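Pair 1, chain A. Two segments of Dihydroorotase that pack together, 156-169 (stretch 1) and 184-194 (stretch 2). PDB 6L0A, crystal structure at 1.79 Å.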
# COMPACT_ATOMS: atom_id res chain seq x y z
N ALA A 156 5.55 9.86 -7.23
CA ALA A 156 5.30 11.28 -6.94
C ALA A 156 6.56 12.01 -6.48
O ALA A 156 6.71 13.21 -6.74
CB ALA A 156 4.18 11.42 -5.90
N GLU A 157 7.47 11.30 -5.80
CA GLU A 157 8.74 11.90 -5.38
C GLU A 157 9.66 12.13 -6.58
O GLU A 157 10.20 13.23 -6.75
CB GLU A 157 9.41 11.01 -4.34
CG GLU A 157 10.76 11.51 -3.91
CD GLU A 157 11.33 10.70 -2.77
OE1 GLU A 157 12.39 10.10 -2.94
OE2 GLU A 157 10.71 10.66 -1.69
N GLU A 158 9.84 11.11 -7.41
CA GLU A 158 10.62 11.28 -8.64
C GLU A 158 10.07 12.42 -9.49
O GLU A 158 10.83 13.22 -10.05
CB GLU A 158 10.63 9.98 -9.43
CG GLU A 158 11.51 9.98 -10.66
CD GLU A 158 11.50 8.62 -11.33
OE1 GLU A 158 10.77 8.45 -12.34
OE2 GLU A 158 12.19 7.70 -10.83
N ALA A 159 8.73 12.52 -9.58
CA ALA A 159 8.11 13.57 -10.38
C ALA A 159 8.40 14.97 -9.83
O ALA A 159 8.35 15.94 -10.59
CB ALA A 159 6.60 13.36 -10.45
N PHE A 160 8.70 15.08 -8.54
CA PHE A 160 9.01 16.36 -7.91
C PHE A 160 10.44 16.82 -8.18
O PHE A 160 10.72 18.02 -8.02
CB PHE A 160 8.80 16.24 -6.39
CG PHE A 160 8.98 17.53 -5.65
CD1 PHE A 160 7.89 18.38 -5.45
CD2 PHE A 160 10.21 17.89 -5.12
CE1 PHE A 160 8.04 19.57 -4.76
CE2 PHE A 160 10.37 19.08 -4.44
CZ PHE A 160 9.27 19.92 -4.25
N LEU A 161 11.33 15.92 -8.57
CA LEU A 161 12.75 16.27 -8.63
C LEU A 161 13.04 17.43 -9.59
O LEU A 161 13.89 18.27 -9.24
CB LEU A 161 13.57 15.03 -8.99
CG LEU A 161 13.57 13.94 -7.91
CD1 LEU A 161 14.36 12.72 -8.38
CD2 LEU A 161 14.14 14.47 -6.61
N PRO A 162 12.41 17.56 -10.76
CA PRO A 162 12.62 18.79 -11.55
C PRO A 162 12.28 20.07 -10.79
O PRO A 162 13.00 21.07 -10.93
CB PRO A 162 11.69 18.60 -12.75
CG PRO A 162 11.57 17.12 -12.90
CD PRO A 162 11.60 16.57 -11.49
N ALA A 163 11.22 20.06 -9.97
CA ALA A 163 10.88 21.24 -9.18
C ALA A 163 12.00 21.59 -8.21
O ALA A 163 12.34 22.76 -8.04
CB ALA A 163 9.57 21.02 -8.43
N LEU A 164 12.57 20.57 -7.54
CA LEU A 164 13.70 20.81 -6.65
C LEU A 164 14.85 21.47 -7.40
O LEU A 164 15.46 22.43 -6.91
CB LEU A 164 14.16 19.48 -6.04
CG LEU A 164 15.43 19.54 -5.18
CD1 LEU A 164 15.22 20.50 -3.99
CD2 LEU A 164 15.84 18.15 -4.71
N LYS A 165 15.19 20.94 -8.58
CA LYS A 165 16.34 21.48 -9.30
C LYS A 165 16.08 22.92 -9.73
O LYS A 165 16.98 23.77 -9.66
CB LYS A 165 16.67 20.60 -10.50
CG LYS A 165 17.36 19.29 -10.13
CD LYS A 165 17.65 18.48 -11.39
CE LYS A 165 17.32 17.01 -11.22
NZ LYS A 165 17.54 16.25 -12.49
N LYS A 166 14.86 23.23 -10.15
CA LYS A 166 14.54 24.60 -10.56
C LYS A 166 14.63 25.56 -9.38
O LYS A 166 15.13 26.68 -9.53
CB LYS A 166 13.16 24.66 -11.20
CG LYS A 166 12.80 26.06 -11.72
CD LYS A 166 11.49 26.07 -12.46
CE LYS A 166 11.13 27.48 -12.93
NZ LYS A 166 12.34 28.25 -13.35
N LEU A 167 14.14 25.15 -8.20
CA LEU A 167 14.24 26.02 -7.03
C LEU A 167 15.69 26.27 -6.65
O LEU A 167 16.07 27.39 -6.30
CB LEU A 167 13.47 25.42 -5.84
CG LEU A 167 11.95 25.38 -5.91
CD1 LEU A 167 11.38 24.63 -4.70
CD2 LEU A 167 11.34 26.79 -6.00
N HIS A 168 16.52 25.22 -6.71
CA HIS A 168 17.94 25.36 -6.38
C HIS A 168 18.64 26.27 -7.38
O HIS A 168 19.46 27.11 -7.00
CB HIS A 168 18.58 23.98 -6.34
CG HIS A 168 20.07 23.99 -6.19
ND1 HIS A 168 20.72 24.70 -5.20
CD2 HIS A 168 21.04 23.35 -6.89
CE1 HIS A 168 22.03 24.50 -5.31
NE2 HIS A 168 22.24 23.69 -6.33
N ASN A 169 18.32 26.13 -8.67
CA ASN A 169 18.89 27.01 -9.68
C ASN A 169 18.46 28.46 -9.46
O ASN A 169 19.29 29.38 -9.51
CB ASN A 169 18.48 26.53 -11.07
CG ASN A 169 19.28 27.20 -12.17
OD1 ASN A 169 20.49 26.99 -12.30
ND2 ASN A 169 18.61 28.03 -12.97
N GLU A 184 15.52 5.81 -4.82
CA GLU A 184 16.86 5.85 -5.40
C GLU A 184 17.02 7.06 -6.30
O GLU A 184 18.09 7.69 -6.33
CB GLU A 184 17.15 4.57 -6.17
CG GLU A 184 18.51 4.61 -6.84
CD GLU A 184 18.83 3.37 -7.64
OE1 GLU A 184 17.98 2.93 -8.43
OE2 GLU A 184 19.95 2.84 -7.47
N SER A 185 15.96 7.40 -7.05
CA SER A 185 16.03 8.56 -7.93
C SER A 185 16.37 9.82 -7.15
O SER A 185 17.20 10.63 -7.60
CB SER A 185 14.71 8.74 -8.69
OG SER A 185 14.56 7.73 -9.66
N ALA A 186 15.74 10.01 -5.99
CA ALA A 186 16.02 11.20 -5.20
C ALA A 186 17.45 11.19 -4.67
O ALA A 186 18.12 12.23 -4.66
CB ALA A 186 15.03 11.32 -4.04
N ILE A 187 17.93 10.02 -4.21
CA ILE A 187 19.30 9.93 -3.70
C ILE A 187 20.29 10.34 -4.79
O ILE A 187 21.22 11.12 -4.54
CB ILE A 187 19.59 8.51 -3.18
CG1 ILE A 187 18.75 8.18 -1.95
CG2 ILE A 187 21.08 8.35 -2.84
CD1 ILE A 187 18.74 9.28 -0.89
N LYS A 188 20.11 9.82 -6.00
CA LYS A 188 20.99 10.18 -7.11
C LYS A 188 20.97 11.68 -7.37
O LYS A 188 22.01 12.29 -7.67
CB LYS A 188 20.58 9.45 -8.38
CG LYS A 188 20.94 8.00 -8.44
CD LYS A 188 20.78 7.54 -9.88
CE LYS A 188 20.72 6.05 -9.98
NZ LYS A 188 20.52 5.66 -11.40
N THR A 189 19.79 12.30 -7.29
CA THR A 189 19.71 13.73 -7.57
C THR A 189 20.41 14.55 -6.48
O THR A 189 21.15 15.49 -6.80
CB THR A 189 18.24 14.15 -7.72
OG1 THR A 189 17.74 13.61 -8.94
CG2 THR A 189 18.10 15.68 -7.74
N ILE A 190 20.21 14.19 -5.21
CA ILE A 190 20.93 14.88 -4.13
C ILE A 190 22.43 14.68 -4.29
O ILE A 190 23.22 15.60 -4.05
CB ILE A 190 20.44 14.39 -2.75
CG1 ILE A 190 18.94 14.66 -2.59
CG2 ILE A 190 21.24 15.05 -1.61
CD1 ILE A 190 18.60 16.14 -2.62
N GLU A 191 22.85 13.48 -4.69
CA GLU A 191 24.27 13.21 -4.85
C GLU A 191 24.86 14.07 -5.97
O GLU A 191 25.96 14.63 -5.82
CB GLU A 191 24.49 11.73 -5.13
CG GLU A 191 24.64 10.89 -3.85
CD GLU A 191 24.90 9.43 -4.15
OE1 GLU A 191 24.51 8.97 -5.25
OE2 GLU A 191 25.49 8.75 -3.29
N ASP A 192 24.12 14.24 -7.06
CA ASP A 192 24.64 14.99 -8.19
C ASP A 192 24.61 16.50 -7.95
O ASP A 192 25.51 17.21 -8.40
CB ASP A 192 23.88 14.61 -9.45
CG ASP A 192 24.20 13.21 -9.88
OD1 ASP A 192 23.35 12.58 -10.55
OD2 ASP A 192 25.30 12.73 -9.50
N ILE A 193 23.60 17.01 -7.24
CA ILE A 193 23.63 18.40 -6.82
C ILE A 193 24.87 18.67 -5.97
O ILE A 193 25.44 19.76 -6.03
CB ILE A 193 22.33 18.74 -6.05
CG1 ILE A 193 21.13 18.71 -7.01
CG2 ILE A 193 22.42 20.09 -5.36
CD1 ILE A 193 19.79 19.05 -6.33
N ASN A 194 25.32 17.68 -5.21
CA ASN A 194 26.47 17.82 -4.34
C ASN A 194 27.73 17.20 -4.94
O ASN A 194 28.62 16.76 -4.20
CB ASN A 194 26.16 17.20 -2.97
CG ASN A 194 25.20 18.04 -2.17
OD1 ASN A 194 25.61 18.99 -1.50
ND2 ASN A 194 23.90 17.73 -2.25
O HOH W 1 24.70 22.31 -7.08

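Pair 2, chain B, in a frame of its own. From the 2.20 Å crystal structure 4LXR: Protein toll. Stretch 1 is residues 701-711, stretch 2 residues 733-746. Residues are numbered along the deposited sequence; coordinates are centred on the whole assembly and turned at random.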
# COMPACT_ATOMS: atom_id res chain seq x y z
N MET B 701 34.14 -66.81 14.28
CA MET B 701 35.12 -66.95 13.21
C MET B 701 34.54 -66.49 11.87
O MET B 701 33.33 -66.43 11.72
CB MET B 701 35.56 -68.43 13.17
CG MET B 701 36.04 -68.97 11.84
SD MET B 701 34.67 -69.60 10.86
CE MET B 701 35.58 -70.50 9.60
N LEU B 702 35.40 -66.17 10.92
CA LEU B 702 34.97 -65.82 9.57
C LEU B 702 35.79 -66.58 8.53
O LEU B 702 37.02 -66.46 8.48
CB LEU B 702 35.15 -64.31 9.34
CG LEU B 702 33.94 -63.40 9.17
CD1 LEU B 702 32.77 -63.81 10.07
CD2 LEU B 702 34.37 -61.97 9.45
N ASN B 703 35.11 -67.34 7.67
CA ASN B 703 35.76 -68.07 6.59
C ASN B 703 36.57 -67.15 5.67
O ASN B 703 36.20 -66.00 5.45
CB ASN B 703 34.72 -68.84 5.78
CG ASN B 703 35.31 -70.06 5.09
OD1 ASN B 703 36.52 -70.15 4.88
ND2 ASN B 703 34.44 -71.02 4.74
N ALA B 704 37.68 -67.67 5.15
CA ALA B 704 38.52 -66.91 4.21
C ALA B 704 37.74 -66.51 2.94
O ALA B 704 38.09 -65.53 2.27
CB ALA B 704 39.78 -67.70 3.86
N THR B 705 36.68 -67.25 2.63
CA THR B 705 35.82 -66.89 1.51
C THR B 705 35.03 -65.60 1.78
O THR B 705 34.79 -64.80 0.87
CB THR B 705 34.88 -68.05 1.12
OG1 THR B 705 34.08 -67.65 0.01
CG2 THR B 705 33.97 -68.42 2.28
N VAL B 706 34.63 -65.40 3.03
CA VAL B 706 33.94 -64.18 3.41
C VAL B 706 34.90 -63.00 3.42
O VAL B 706 34.55 -61.89 3.01
CB VAL B 706 33.26 -64.31 4.78
CG1 VAL B 706 32.77 -62.95 5.27
CG2 VAL B 706 32.11 -65.28 4.70
N LEU B 707 36.13 -63.26 3.86
CA LEU B 707 37.16 -62.22 3.90
C LEU B 707 37.52 -61.77 2.50
O LEU B 707 37.79 -60.59 2.27
CB LEU B 707 38.40 -62.71 4.66
CG LEU B 707 38.12 -63.19 6.09
CD1 LEU B 707 39.38 -63.76 6.74
CD2 LEU B 707 37.53 -62.07 6.95
N GLY B 708 37.53 -62.70 1.55
CA GLY B 708 37.80 -62.38 0.16
C GLY B 708 36.74 -61.45 -0.41
O GLY B 708 37.05 -60.47 -1.10
N PHE B 709 35.48 -61.76 -0.10
CA PHE B 709 34.33 -60.95 -0.49
C PHE B 709 34.45 -59.52 0.05
O PHE B 709 34.19 -58.55 -0.65
CB PHE B 709 33.07 -61.63 0.05
CG PHE B 709 31.78 -60.89 -0.25
CD1 PHE B 709 31.37 -59.84 0.56
CD2 PHE B 709 30.97 -61.29 -1.30
CE1 PHE B 709 30.18 -59.17 0.31
CE2 PHE B 709 29.77 -60.63 -1.56
CZ PHE B 709 29.38 -59.57 -0.75
N LEU B 710 34.85 -59.41 1.31
CA LEU B 710 35.02 -58.11 1.95
C LEU B 710 36.09 -57.22 1.30
O LEU B 710 36.01 -55.99 1.35
CB LEU B 710 35.28 -58.29 3.44
CG LEU B 710 34.02 -58.81 4.13
CD1 LEU B 710 34.27 -59.13 5.59
CD2 LEU B 710 32.88 -57.79 3.97
N ASN B 711 37.08 -57.86 0.67
CA ASN B 711 38.06 -57.14 -0.14
C ASN B 711 37.51 -56.76 -1.52
O ASN B 711 38.02 -57.21 -2.55
CB ASN B 711 39.33 -57.97 -0.32
CG ASN B 711 40.14 -58.07 0.95
OD1 ASN B 711 39.72 -57.59 2.01
ND2 ASN B 711 41.32 -58.69 0.86
N LYS B 733 43.81 -67.22 12.04
CA LYS B 733 44.90 -66.51 11.36
C LYS B 733 44.46 -65.64 10.15
O LYS B 733 44.85 -64.48 10.09
CB LYS B 733 46.03 -67.45 10.97
CG LYS B 733 47.32 -66.74 10.61
CD LYS B 733 48.12 -67.58 9.61
CE LYS B 733 49.61 -67.27 9.66
NZ LYS B 733 50.38 -68.42 10.25
N PRO B 734 43.66 -66.19 9.21
CA PRO B 734 43.22 -65.32 8.10
C PRO B 734 42.47 -64.09 8.58
O PRO B 734 42.70 -63.02 8.03
CB PRO B 734 42.27 -66.22 7.28
CG PRO B 734 42.15 -67.50 8.04
CD PRO B 734 43.33 -67.60 8.94
N LEU B 735 41.60 -64.25 9.58
CA LEU B 735 40.86 -63.12 10.14
C LEU B 735 41.82 -62.12 10.78
O LEU B 735 41.65 -60.91 10.62
CB LEU B 735 39.79 -63.58 11.14
CG LEU B 735 39.08 -62.47 11.94
CD1 LEU B 735 38.38 -61.47 11.03
CD2 LEU B 735 38.12 -63.02 12.97
N LEU B 736 42.82 -62.62 11.50
CA LEU B 736 43.79 -61.73 12.13
C LEU B 736 44.53 -60.92 11.07
O LEU B 736 44.62 -59.70 11.18
CB LEU B 736 44.77 -62.49 13.05
CG LEU B 736 45.66 -61.59 13.92
CD1 LEU B 736 44.82 -60.76 14.87
CD2 LEU B 736 46.77 -62.37 14.71
N LEU B 737 45.03 -61.59 10.03
CA LEU B 737 45.73 -60.89 8.95
C LEU B 737 44.84 -59.89 8.18
O LEU B 737 45.29 -58.80 7.83
CB LEU B 737 46.39 -61.88 7.97
CG LEU B 737 47.61 -62.68 8.47
CD1 LEU B 737 48.02 -63.73 7.42
CD2 LEU B 737 48.79 -61.78 8.84
N PHE B 738 43.58 -60.26 7.95
CA PHE B 738 42.60 -59.37 7.34
C PHE B 738 42.49 -58.06 8.13
O PHE B 738 42.64 -56.98 7.55
CB PHE B 738 41.23 -60.05 7.22
CG PHE B 738 40.12 -59.14 6.74
CD1 PHE B 738 39.99 -58.82 5.40
CD2 PHE B 738 39.19 -58.61 7.64
CE1 PHE B 738 38.96 -57.98 4.95
CE2 PHE B 738 38.15 -57.77 7.20
CZ PHE B 738 38.04 -57.46 5.85
N THR B 739 42.26 -58.16 9.43
CA THR B 739 42.08 -56.97 10.26
C THR B 739 43.32 -56.07 10.25
O THR B 739 43.19 -54.84 10.20
CB THR B 739 41.72 -57.30 11.72
OG1 THR B 739 42.84 -57.95 12.36
CG2 THR B 739 40.47 -58.20 11.78
N GLN B 740 44.49 -56.69 10.27
CA GLN B 740 45.75 -55.96 10.29
C GLN B 740 45.97 -55.15 9.02
O GLN B 740 46.56 -54.06 9.08
CB GLN B 740 46.95 -56.91 10.53
CG GLN B 740 46.94 -57.63 11.88
CD GLN B 740 48.10 -58.59 12.04
OE1 GLN B 740 48.77 -58.94 11.07
NE2 GLN B 740 48.36 -59.01 13.27
N ASP B 741 45.52 -55.65 7.87
CA ASP B 741 45.69 -54.87 6.64
C ASP B 741 44.42 -54.14 6.16
O ASP B 741 44.35 -53.69 5.02
CB ASP B 741 46.27 -55.72 5.51
CG ASP B 741 47.05 -54.89 4.50
OD1 ASP B 741 47.61 -53.83 4.88
OD2 ASP B 741 47.12 -55.31 3.32
N ASN B 742 43.43 -54.01 7.02
CA ASN B 742 42.20 -53.32 6.60
C ASN B 742 41.74 -52.26 7.56
O ASN B 742 40.58 -52.21 7.95
CB ASN B 742 41.08 -54.32 6.29
CG ASN B 742 41.31 -55.03 4.98
OD1 ASN B 742 40.98 -54.50 3.93
ND2 ASN B 742 41.91 -56.21 5.03
N PHE B 743 42.68 -51.43 7.95
CA PHE B 743 42.42 -50.30 8.80
C PHE B 743 41.25 -49.44 8.28
O PHE B 743 40.47 -48.91 9.09
CB PHE B 743 43.69 -49.47 8.93
CG PHE B 743 43.42 -48.02 9.14
CD1 PHE B 743 43.04 -47.55 10.39
CD2 PHE B 743 43.54 -47.13 8.09
CE1 PHE B 743 42.77 -46.21 10.59
CE2 PHE B 743 43.28 -45.80 8.28
CZ PHE B 743 42.89 -45.34 9.53
N GLU B 744 41.14 -49.30 6.96
CA GLU B 744 40.09 -48.47 6.34
C GLU B 744 38.67 -49.06 6.38
O GLU B 744 37.71 -48.33 6.56
CB GLU B 744 40.44 -48.12 4.88
CG GLU B 744 41.72 -47.32 4.71
CD GLU B 744 42.96 -48.21 4.52
OE1 GLU B 744 42.88 -49.42 4.80
OE2 GLU B 744 44.01 -47.69 4.10
N ARG B 745 38.54 -50.37 6.19
CA ARG B 745 37.22 -51.00 6.12
C ARG B 745 36.62 -51.39 7.47
O ARG B 745 35.45 -51.77 7.53
CB ARG B 745 37.27 -52.27 5.27
CG ARG B 745 37.88 -52.11 3.91
CD ARG B 745 38.04 -53.47 3.27
NE ARG B 745 38.79 -53.39 2.03
CZ ARG B 745 38.30 -52.91 0.90
NH1 ARG B 745 37.05 -52.46 0.86
NH2 ARG B 745 39.04 -52.86 -0.20
N ILE B 746 37.40 -51.36 8.54
CA ILE B 746 36.91 -51.87 9.82
C ILE B 746 36.98 -50.79 10.89
O ILE B 746 37.99 -50.66 11.59
CB ILE B 746 37.70 -53.11 10.32
CG1 ILE B 746 37.90 -54.14 9.21
CG2 ILE B 746 36.98 -53.78 11.48
CD1 ILE B 746 38.87 -55.24 9.62

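Where pair 1 sets A:Thr189 against the neighbouring helix, pair 2 sets B:Phe738, and the two packings diverge from that matched position. The phenyl ring of B:Phe738 offers a face to B:Leu707, whose CD2 lies 4.1 Å from the ring centroid and 22° off the ring normal, a CH-pi contact. The smaller A:Thr189 is met by the matching leucine at its hydroxyl instead, with A:Leu161 CD1 3.5 Å from A:Thr189 OG1. The shared frame is two helices running in nearly the same direction, at 23° with a closest axis approach of 9.1 Å in pair 1 and at 17° and 9.9 Å in pair 2; 14 central residues superpose with an RMSD of 0.8 Å. A:Leu161 and B:Leu707 are the common element: both point toward the other helix with chi1 m and chi2 t, and their side-chain centres fall 1.2 Å apart. Each reaches between two consecutive residues of the partner helix. In pair 1 these are A:Ser185 and A:Ala186, with A:Leu161 CD2 4.2 Å from A:Ala186 CB; in pair 2 they are B:Pro734 and B:Leu735, with B:Leu707 CD1 3.8 Å from B:Pro734 CB and B:Leu707 CD2 4.2 Å from B:Leu735 CD1.

At the start of the contact, pair 1 is polar: A:Ser185 OG donates a hydrogen bond of 2.6 Å to A:Glu158 OE2. The matching B:Pro734 and B:Ala704 have no polar side-chain atoms and touch loosely, CB to CB at 4.5 Å; no hydrogen bond crosses pair 2. One turn after A:Leu161 and B:Leu707, the CA atoms of A:Leu164 and B:Leu710 match, but their rotamers, t and p against m and t, leave the side-chain centres 2.2 Å apart, and they find different partners. A:Leu164 CD2 packs on A:Ile190 CD1 at 4.0 Å, whereas B:Leu710 CB lies 3.8 Å from B:Phe738 CZ, so the one ring serves two leucines. The next matched pair, A:Lys165 and B:Asn711, starts sideways and brings its end to A:Thr189 or B:Phe738: the lysine lays its aliphatic part along the partner, A:Lys165 CE 3.8 Å from A:Thr189 CG2, while B:Asn711 OD1 approaches the ring edge, 3.1 Å from B:Phe738 CE1.

In pair 1 the contact runs on to A:His168, whose NE2 sits 3.7 Å from A:Ile193 CG2, and water 1 links the helices, 2.9 Å from A:His168 NE2 and donating to A:Ile193 O at 2.9 Å. B:Asn742, matched to A:Ile193, turns its amide back on the helix before it: B:Asn742 ND2 donates to B:Phe738 O at 2.7 Å. Beyond it, the B:Arg745 guanidinium turns one face to B:Leu710 O, 3.7 Å from B:Arg745 NH1.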